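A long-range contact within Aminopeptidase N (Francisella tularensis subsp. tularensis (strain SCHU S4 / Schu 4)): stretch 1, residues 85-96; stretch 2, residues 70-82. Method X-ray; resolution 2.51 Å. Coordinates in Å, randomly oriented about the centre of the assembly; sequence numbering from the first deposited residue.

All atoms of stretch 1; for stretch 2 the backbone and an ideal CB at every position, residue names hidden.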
ATOM      1  N   GLU A  85     -29.703 -17.836 -34.612  1.00 67.93           N
ATOM      2  CA  GLU A  85     -29.896 -16.453 -34.128  1.00 64.32           C
ATOM      3  C   GLU A  85     -28.794 -15.922 -33.188  1.00 61.13           C
ATOM      4  O   GLU A  85     -28.853 -14.765 -32.752  1.00 51.55           O
ATOM      5  CB  GLU A  85     -31.262 -16.315 -33.443  1.00 73.03           C
ATOM      6  CG  GLU A  85     -32.448 -16.292 -34.396  1.00 82.78           C
ATOM      7  CD  GLU A  85     -33.754 -15.961 -33.694  1.00 89.34           C
ATOM      8  OE1 GLU A  85     -34.112 -16.664 -32.722  1.00 77.56           O
ATOM      9  OE2 GLU A  85     -34.426 -14.994 -34.117  1.00 85.41           O
ATOM     10  N   PHE A  86     -27.805 -16.756 -32.873  1.00 58.74           N
ATOM     11  CA  PHE A  86     -26.661 -16.327 -32.067  1.00 51.59           C
ATOM     12  C   PHE A  86     -25.432 -17.182 -32.340  1.00 48.74           C
ATOM     13  O   PHE A  86     -25.525 -18.234 -32.973  1.00 51.09           O
ATOM     14  CB  PHE A  86     -27.007 -16.393 -30.583  1.00 51.72           C
ATOM     15  CG  PHE A  86     -27.180 -17.791 -30.057  1.00 53.51           C
ATOM     16  CD1 PHE A  86     -28.395 -18.448 -30.187  1.00 53.73           C
ATOM     17  CD2 PHE A  86     -26.131 -18.449 -29.420  1.00 55.22           C
ATOM     18  CE1 PHE A  86     -28.563 -19.733 -29.701  1.00 53.11           C
ATOM     19  CE2 PHE A  86     -26.296 -19.736 -28.932  1.00 53.15           C
ATOM     20  CZ  PHE A  86     -27.513 -20.378 -29.073  1.00 52.75           C
ATOM     21  N   ALA A  87     -24.285 -16.721 -31.849  1.00 47.52           N
ATOM     22  CA  ALA A  87     -23.015 -17.437 -32.000  1.00 49.55           C
ATOM     23  C   ALA A  87     -22.273 -17.479 -30.666  1.00 50.71           C
ATOM     24  O   ALA A  87     -22.237 -16.486 -29.939  1.00 50.27           O
ATOM     25  CB  ALA A  87     -22.154 -16.771 -33.064  1.00 46.07           C
ATOM     26  N   VAL A  88     -21.687 -18.631 -30.352  1.00 52.40           N
ATOM     27  CA  VAL A  88     -20.929 -18.812 -29.119  1.00 53.02           C
ATOM     28  C   VAL A  88     -19.514 -19.239 -29.471  1.00 51.58           C
ATOM     29  O   VAL A  88     -19.311 -20.323 -30.015  1.00 67.01           O
ATOM     30  CB  VAL A  88     -21.560 -19.894 -28.218  1.00 58.19           C
ATOM     31  CG1 VAL A  88     -20.705 -20.136 -26.979  1.00 69.20           C
ATOM     32  CG2 VAL A  88     -22.971 -19.495 -27.817  1.00 62.82           C
ATOM     33  N   ASN A  89     -18.540 -18.386 -29.173  1.00 47.83           N
ATOM     34  CA  ASN A  89     -17.139 -18.758 -29.335  1.00 48.89           C
ATOM     35  C   ASN A  89     -16.468 -18.944 -27.967  1.00 48.82           C
ATOM     36  O   ASN A  89     -17.139 -18.999 -26.935  1.00 44.74           O
ATOM     37  CB  ASN A  89     -16.393 -17.773 -30.269  1.00 45.46           C
ATOM     38  CG  ASN A  89     -16.118 -16.420 -29.634  1.00 45.57           C
ATOM     39  OD1 ASN A  89     -15.851 -16.315 -28.436  1.00 48.47           O
ATOM     40  ND2 ASN A  89     -16.156 -15.373 -30.453  1.00 44.02           N
ATOM     41  N   GLU A  90     -15.148 -19.059 -27.983  1.00 51.60           N
ATOM     42  CA  GLU A  90     -14.353 -19.346 -26.795  1.00 54.26           C
ATOM     43  C   GLU A  90     -14.503 -18.287 -25.693  1.00 54.70           C
ATOM     44  O   GLU A  90     -14.548 -18.618 -24.500  1.00 48.00           O
ATOM     45  CB  GLU A  90     -12.889 -19.448 -27.228  1.00 61.24           C
ATOM     46  CG  GLU A  90     -11.954 -20.166 -26.281  1.00 61.98           C
ATOM     47  CD  GLU A  90     -10.553 -20.237 -26.855  1.00 76.30           C
ATOM     48  OE1 GLU A  90      -9.598 -19.813 -26.168  1.00 88.70           O
ATOM     49  OE2 GLU A  90     -10.415 -20.697 -28.008  1.00 70.97           O
ATOM     50  N   ASN A  91     -14.587 -17.021 -26.100  1.00 49.83           N
ATOM     51  CA  ASN A  91     -14.538 -15.896 -25.166  1.00 49.35           C
ATOM     52  C   ASN A  91     -15.757 -14.970 -25.176  1.00 47.57           C
ATOM     53  O   ASN A  91     -15.798 -14.006 -24.407  1.00 45.71           O
ATOM     54  CB  ASN A  91     -13.274 -15.073 -25.444  1.00 52.12           C
ATOM     55  CG  ASN A  91     -12.014 -15.755 -24.946  1.00 54.92           C
ATOM     56  OD1 ASN A  91     -11.850 -15.988 -23.745  1.00 58.58           O
ATOM     57  ND2 ASN A  91     -11.113 -16.073 -25.863  1.00 55.54           N
ATOM     58  N   GLN A  92     -16.744 -15.249 -26.029  1.00 49.58           N
ATOM     59  CA  GLN A  92     -17.876 -14.336 -26.211  1.00 44.30           C
ATOM     60  C   GLN A  92     -19.176 -15.060 -26.534  1.00 43.88           C
ATOM     61  O   GLN A  92     -19.180 -16.261 -26.799  1.00 43.17           O
ATOM     62  CB  GLN A  92     -17.586 -13.355 -27.348  1.00 44.31           C
ATOM     63  CG  GLN A  92     -16.326 -12.519 -27.180  1.00 44.87           C
ATOM     64  CD  GLN A  92     -15.940 -11.792 -28.451  1.00 46.78           C
ATOM     65  OE1 GLN A  92     -15.883 -12.386 -29.532  1.00 49.21           O
ATOM     66  NE2 GLN A  92     -15.662 -10.501 -28.330  1.00 47.02           N
ATOM     67  N   LEU A  93     -20.272 -14.306 -26.496  1.00 42.03           N
ATOM     68  CA  LEU A  93     -21.558 -14.739 -27.038  1.00 42.08           C
ATOM     69  C   LEU A  93     -22.166 -13.584 -27.831  1.00 42.64           C
ATOM     70  O   LEU A  93     -22.505 -12.547 -27.264  1.00 37.33           O
ATOM     71  CB  LEU A  93     -22.503 -15.184 -25.925  1.00 42.66           C
ATOM     72  CG  LEU A  93     -23.827 -15.829 -26.368  1.00 50.23           C
ATOM     73  CD1 LEU A  93     -24.387 -16.709 -25.260  1.00 58.10           C
ATOM     74  CD2 LEU A  93     -24.869 -14.804 -26.807  1.00 49.45           C
ATOM     75  N   ILE A  94     -22.303 -13.773 -29.141  1.00 49.42           N
ATOM     76  CA  ILE A  94     -22.705 -12.702 -30.053  1.00 50.67           C
ATOM     77  C   ILE A  94     -24.141 -12.894 -30.545  1.00 48.32           C
ATOM     78  O   ILE A  94     -24.531 -13.991 -30.941  1.00 54.26           O
ATOM     79  CB  ILE A  94     -21.734 -12.617 -31.253  1.00 54.22           C
ATOM     80  CG1 ILE A  94     -20.291 -12.497 -30.733  1.00 54.22           C
ATOM     81  CG2 ILE A  94     -22.099 -11.452 -32.172  1.00 53.80           C
ATOM     82  CD1 ILE A  94     -19.259 -12.139 -31.780  1.00 58.52           C
ATOM     83  N   ILE A  95     -24.918 -11.814 -30.510  1.00 48.87           N
ATOM     84  CA  ILE A  95     -26.298 -11.812 -30.992  1.00 46.19           C
ATOM     85  C   ILE A  95     -26.532 -10.574 -31.851  1.00 47.41           C
ATOM     86  O   ILE A  95     -26.340  -9.452 -31.384  1.00 51.69           O
ATOM     87  CB  ILE A  95     -27.316 -11.779 -29.833  1.00 45.57           C
ATOM     88  CG1 ILE A  95     -26.960 -12.821 -28.763  1.00 46.18           C
ATOM     89  CG2 ILE A  95     -28.730 -11.991 -30.371  1.00 44.74           C
ATOM     90  CD1 ILE A  95     -27.841 -12.769 -27.533  1.00 45.94           C
ATOM     91  N   ASN A  96     -26.962 -10.783 -33.092  1.00 51.11           N
ATOM     92  CA  ASN A  96     -27.253  -9.689 -34.014  1.00 56.08           C
ATOM     93  C   ASN A  96     -28.714  -9.236 -33.974  1.00 59.25           C
ATOM     94  O   ASN A  96     -29.600  -9.977 -33.536  1.00 50.30           O
ATOM     95  CB  ASN A  96     -26.884 -10.099 -35.437  1.00 60.19           C
ATOM     96  CG  ASN A  96     -25.400 -10.358 -35.597  1.00 60.16           C
ATOM     97  OD1 ASN A  96     -24.571  -9.522 -35.242  1.00 60.75           O
ATOM     98  ND2 ASN A  96     -25.059 -11.520 -36.134  1.00 59.49           N
ATOM     99  N   UNK A  70     -20.618 -23.528 -19.859  1.00 44.28           N
ATOM    100  CA  UNK A  70     -21.465 -24.456 -20.599  1.00 48.53           C
ATOM    101  C   UNK A  70     -22.864 -23.854 -20.696  1.00 42.23           C
ATOM    102  O   UNK A  70     -23.567 -23.761 -19.697  1.00 47.33           O
ATOM    103  CB  UNK A  70     -21.501 -25.831 -19.929  1.00 48.53           C
ATOM    104  N   UNK A  71     -23.247 -23.434 -21.899  1.00 38.58           N
ATOM    105  CA  UNK A  71     -24.545 -22.809 -22.142  1.00 40.29           C
ATOM    106  C   UNK A  71     -25.651 -23.852 -22.302  1.00 41.71           C
ATOM    107  O   UNK A  71     -25.720 -24.528 -23.324  1.00 45.53           O
ATOM    108  CB  UNK A  71     -24.478 -21.924 -23.388  1.00 40.29           C
ATOM    109  N   UNK A  72     -26.527 -23.954 -21.305  1.00 39.86           N
ATOM    110  CA  UNK A  72     -27.635 -24.908 -21.338  1.00 43.26           C
ATOM    111  C   UNK A  72     -28.910 -24.323 -21.933  1.00 44.82           C
ATOM    112  O   UNK A  72     -29.779 -25.068 -22.382  1.00 56.82           O
ATOM    113  CB  UNK A  72     -27.922 -25.416 -19.923  1.00 43.26           C
ATOM    114  N   UNK A  73     -29.041 -23.000 -21.920  1.00 44.29           N
ATOM    115  CA  UNK A  73     -30.279 -22.357 -22.361  1.00 46.67           C
ATOM    116  C   UNK A  73     -30.094 -20.864 -22.587  1.00 42.83           C
ATOM    117  O   UNK A  73     -29.280 -20.222 -21.923  1.00 47.94           O
ATOM    118  CB  UNK A  73     -31.390 -22.590 -21.335  1.00 46.67           C
ATOM    119  N   UNK A  74     -30.870 -20.326 -23.523  1.00 40.90           N
ATOM    120  CA  UNK A  74     -30.840 -18.903 -23.842  1.00 40.61           C
ATOM    121  C   UNK A  74     -32.180 -18.471 -24.439  1.00 43.75           C
ATOM    122  O   UNK A  74     -32.674 -19.078 -25.395  1.00 44.76           O
ATOM    123  CB  UNK A  74     -29.696 -18.591 -24.809  1.00 40.61           C
ATOM    124  N   UNK A  75     -32.765 -17.428 -23.850  1.00 43.81           N
ATOM    125  CA  UNK A  75     -34.039 -16.878 -24.308  1.00 44.60           C
ATOM    126  C   UNK A  75     -33.972 -15.359 -24.314  1.00 42.93           C
ATOM    127  O   UNK A  75     -33.439 -14.757 -23.386  1.00 39.75           O
ATOM    128  CB  UNK A  75     -35.191 -17.360 -23.424  1.00 44.60           C
ATOM    129  N   UNK A  76     -34.513 -14.746 -25.364  1.00 45.45           N
ATOM    130  CA  UNK A  76     -34.617 -13.294 -25.459  1.00 46.89           C
ATOM    131  C   UNK A  76     -36.095 -12.925 -25.422  1.00 53.00           C
ATOM    132  O   UNK A  76     -36.891 -13.476 -26.187  1.00 60.06           O
ATOM    133  CB  UNK A  76     -33.946 -12.766 -26.729  1.00 46.89           C
ATOM    134  N   UNK A  77     -36.452 -11.999 -24.528  1.00 57.06           N
ATOM    135  CA  UNK A  77     -37.851 -11.628 -24.276  1.00 51.10           C
ATOM    136  C   UNK A  77     -38.726 -12.862 -24.036  1.00 56.35           C
ATOM    137  O   UNK A  77     -39.819 -13.004 -24.602  1.00 50.95           O
ATOM    138  CB  UNK A  77     -38.403 -10.821 -25.453  1.00 51.10           C
ATOM    139  N   UNK A  78     -38.204 -13.762 -23.202  1.00 59.84           N
ATOM    140  CA  UNK A  78     -38.903 -14.976 -22.769  1.00 63.78           C
ATOM    141  C   UNK A  78     -39.094 -16.054 -23.858  1.00 65.76           C
ATOM    142  O   UNK A  78     -39.638 -17.127 -23.577  1.00 61.88           O
ATOM    143  CB  UNK A  78     -40.277 -14.580 -22.223  1.00 63.78           C
ATOM    144  N   UNK A  79     -38.633 -15.780 -25.081  1.00 65.35           N
ATOM    145  CA  UNK A  79     -38.699 -16.740 -26.184  1.00 66.78           C
ATOM    146  C   UNK A  79     -37.299 -17.289 -26.488  1.00 59.47           C
ATOM    147  O   UNK A  79     -36.324 -16.538 -26.485  1.00 60.42           O
ATOM    148  CB  UNK A  79     -39.301 -16.088 -27.430  1.00 66.78           C
ATOM    149  N   UNK A  80     -37.208 -18.592 -26.753  1.00 56.71           N
ATOM    150  CA  UNK A  80     -35.919 -19.251 -27.020  1.00 55.20           C
ATOM    151  C   UNK A  80     -35.253 -18.741 -28.293  1.00 55.10           C
ATOM    152  O   UNK A  80     -35.929 -18.376 -29.255  1.00 57.91           O
ATOM    153  CB  UNK A  80     -36.117 -20.765 -27.123  1.00 55.20           C
ATOM    154  N   UNK A  81     -33.922 -18.717 -28.288  1.00 56.02           N
ATOM    155  CA  UNK A  81     -33.155 -18.410 -29.492  1.00 59.67           C
ATOM    156  C   UNK A  81     -32.649 -19.696 -30.127  1.00 58.01           C
ATOM    157  O   UNK A  81     -32.155 -20.592 -29.436  1.00 57.93           O
ATOM    158  CB  UNK A  81     -31.986 -17.477 -29.170  1.00 59.67           C
ATOM    159  N   UNK A  82     -32.780 -19.777 -31.447  1.00 62.65           N
ATOM    160  CA  UNK A  82     -32.276 -20.911 -32.213  1.00 71.75           C
ATOM    161  C   UNK A  82     -30.771 -20.746 -32.432  1.00 76.07           C
ATOM    162  O   UNK A  82     -30.269 -19.623 -32.396  1.00 67.27           O
ATOM    163  CB  UNK A  82     -33.009 -21.035 -33.550  1.00 71.75           C
TER

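Stretch 1 is a small hairpin: F86, V88, L93 and I95 turn their side chains toward stretch 2, offering it one apolar surface.

Position 70 has nothing of stretch 1 within 5.5 Å of its ideal CB, so almost any strand-compatible residue would do; it is lysine.

Position 71 points toward stretch 1, but its ideal CB lies 5.3 Å from V88 CG2. That gap asks for an apolar chain of some length: leucine, isoleucine or methionine. Leucine is deposited, and its CD2 gathers three neighbours: 3.9 Å from F86 CE2, 3.9 Å from V88 CG2 and 4.0 Å from L93 CD1.

Positions 72 and 73 are out of reach and make no demand; they are leucine and serine.

Position 74 faces stretch 1 again, its ideal CB 5.1 Å from F86 CZ, with L93 and I95 beyond. Extended backbone angles (-155/127) favour a beta-branched residue, though leucine or methionine could also fill the space. Isoleucine uses both branches: CG2 lies 3.8 Å from F86 CE1 and makes an off-centre CH-pi contact with the ring, while CD1 reaches L93 CD1 at 4.0 Å and I95 CD1 at 4.2 Å.

Position 75 is free again, and is lysine. Position 76 points toward stretch 1 from too far for a short chain to matter; a long apolar one would suit. It is leucine, whose CD1 comes no nearer to stretch 1 than 4.6 Å, from I95 CG2.

Positions 77 and 78 have positive phi (50/46 and 70/-1), the middle of a type I' turn. Asparagine and glycine tolerate this best, and both are asparagine. Position 79 closes the turn, its CB sideways with nothing of stretch 1 within 5.5 Å, so polar or charged residues would suit as well as others; it is lysine. Position 80, also sideways, leaves a wide choice; the histidine ring leads away.

Position 81 is the tightest: its ideal CB is 3.9 Å from F86 CD1 and 4.2 Å from E85 OE1. An apolar chain that starts beside F86 and can reach toward I95 fits, leucine or methionine for instance. The deposited leucine packs CB 3.8 Å from F86 CD1 and sends CD1 to 4.2 Å from I95 CD1; its CD2 comes 3.4 Å from E85 OE1, so the carboxylate borders the apolar patch.

Position 82 contributes chiefly through its backbone: its O accepts a hydrogen bond from E85 N at 2.9 Å, which any residue could provide, and also lies 3.1 Å from F86 CD1. With CB sideways and E85 OE1 4.6 Å from it, a small or polar residue is reasonable. Serine is deposited, its OG 3.5 Å from E85 CG.

Stretch 2, residues 70-82: KLLSIKLNNKHLS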
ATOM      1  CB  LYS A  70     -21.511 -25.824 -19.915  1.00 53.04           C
ATOM      2  CG  LYS A  70     -22.093 -26.920 -20.791  1.00 65.32           C
ATOM      3  CD  LYS A  70     -22.262 -28.217 -20.021  1.00 74.49           C
ATOM      4  CE  LYS A  70     -23.075 -29.226 -20.815  1.00 80.07           C
ATOM      5  NZ  LYS A  70     -23.513 -30.367 -19.968  1.00 89.03           N
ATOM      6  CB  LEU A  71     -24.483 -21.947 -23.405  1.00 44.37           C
ATOM      7  CG  LEU A  71     -25.779 -21.251 -23.828  1.00 50.72           C
ATOM      8  CD1 LEU A  71     -26.224 -20.265 -22.759  1.00 50.36           C
ATOM      9  CD2 LEU A  71     -25.593 -20.552 -25.165  1.00 51.24           C
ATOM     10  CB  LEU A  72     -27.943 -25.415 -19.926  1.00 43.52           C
ATOM     11  CG  LEU A  72     -26.768 -25.992 -19.142  1.00 44.34           C
ATOM     12  CD1 LEU A  72     -27.227 -26.448 -17.767  1.00 42.97           C
ATOM     13  CD2 LEU A  72     -26.126 -27.136 -19.910  1.00 48.75           C
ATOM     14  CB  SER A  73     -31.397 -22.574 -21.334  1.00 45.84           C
ATOM     15  OG  SER A  73     -32.556 -21.837 -21.684  1.00 47.51           O
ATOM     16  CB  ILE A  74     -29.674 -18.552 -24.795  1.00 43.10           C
ATOM     17  CG1 ILE A  74     -29.658 -17.054 -25.104  1.00 45.15           C
ATOM     18  CG2 ILE A  74     -29.745 -19.357 -26.089  1.00 49.42           C
ATOM     19  CD1 ILE A  74     -28.392 -16.596 -25.797  1.00 49.61           C
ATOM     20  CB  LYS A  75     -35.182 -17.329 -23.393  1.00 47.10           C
ATOM     21  CG  LYS A  75     -35.191 -18.817 -23.090  1.00 50.75           C
ATOM     22  CD  LYS A  75     -36.516 -19.261 -22.491  1.00 58.55           C
ATOM     23  CE  LYS A  75     -36.742 -18.674 -21.108  1.00 62.38           C
ATOM     24  NZ  LYS A  75     -37.916 -19.303 -20.443  1.00 65.06           N
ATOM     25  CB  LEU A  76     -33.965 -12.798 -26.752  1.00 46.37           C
ATOM     26  CG  LEU A  76     -33.638 -11.300 -26.859  1.00 45.91           C
ATOM     27  CD1 LEU A  76     -32.401 -11.085 -27.719  1.00 47.97           C
ATOM     28  CD2 LEU A  76     -34.806 -10.497 -27.409  1.00 46.89           C
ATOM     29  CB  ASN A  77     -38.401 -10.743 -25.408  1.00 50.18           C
ATOM     30  CG  ASN A  77     -37.904  -9.303 -25.327  1.00 53.30           C
ATOM     31  OD1 ASN A  77     -37.506  -8.822 -24.266  1.00 51.89           O
ATOM     32  ND2 ASN A  77     -37.944  -8.604 -26.456  1.00 57.11           N
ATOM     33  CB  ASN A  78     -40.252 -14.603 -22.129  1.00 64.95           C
ATOM     34  CG  ASN A  78     -40.609 -15.485 -20.947  1.00 68.85           C
ATOM     35  OD1 ASN A  78     -39.737 -16.067 -20.299  1.00 64.90           O
ATOM     36  ND2 ASN A  78     -41.902 -15.572 -20.648  1.00 74.33           N
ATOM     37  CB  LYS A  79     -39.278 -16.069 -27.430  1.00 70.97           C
ATOM     38  CG  LYS A  79     -39.805 -17.050 -28.462  1.00 76.91           C
ATOM     39  CD  LYS A  79     -39.943 -16.411 -29.832  1.00 76.30           C
ATOM     40  CE  LYS A  79     -40.454 -17.423 -30.843  1.00 84.87           C
ATOM     41  NZ  LYS A  79     -40.423 -16.889 -32.230  1.00 92.29           N
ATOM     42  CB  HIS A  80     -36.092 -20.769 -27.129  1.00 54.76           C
ATOM     43  CG  HIS A  80     -36.216 -21.460 -25.809  1.00 58.62           C
ATOM     44  ND1 HIS A  80     -35.139 -22.035 -25.168  1.00 65.69           N
ATOM     45  CD2 HIS A  80     -37.287 -21.668 -25.008  1.00 61.92           C
ATOM     46  CE1 HIS A  80     -35.542 -22.567 -24.028  1.00 70.27           C
ATOM     47  NE2 HIS A  80     -36.841 -22.359 -23.908  1.00 68.44           N
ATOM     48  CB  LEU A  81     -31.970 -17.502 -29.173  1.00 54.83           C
ATOM     49  CG  LEU A  81     -32.279 -16.078 -28.720  1.00 53.25           C
ATOM     50  CD1 LEU A  81     -30.978 -15.321 -28.500  1.00 51.56           C
ATOM     51  CD2 LEU A  81     -33.155 -15.351 -29.730  1.00 56.90           C
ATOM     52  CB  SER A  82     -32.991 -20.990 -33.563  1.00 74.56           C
ATOM     53  OG  SER A  82     -32.891 -19.761 -34.269  1.00 67.77           O
TER
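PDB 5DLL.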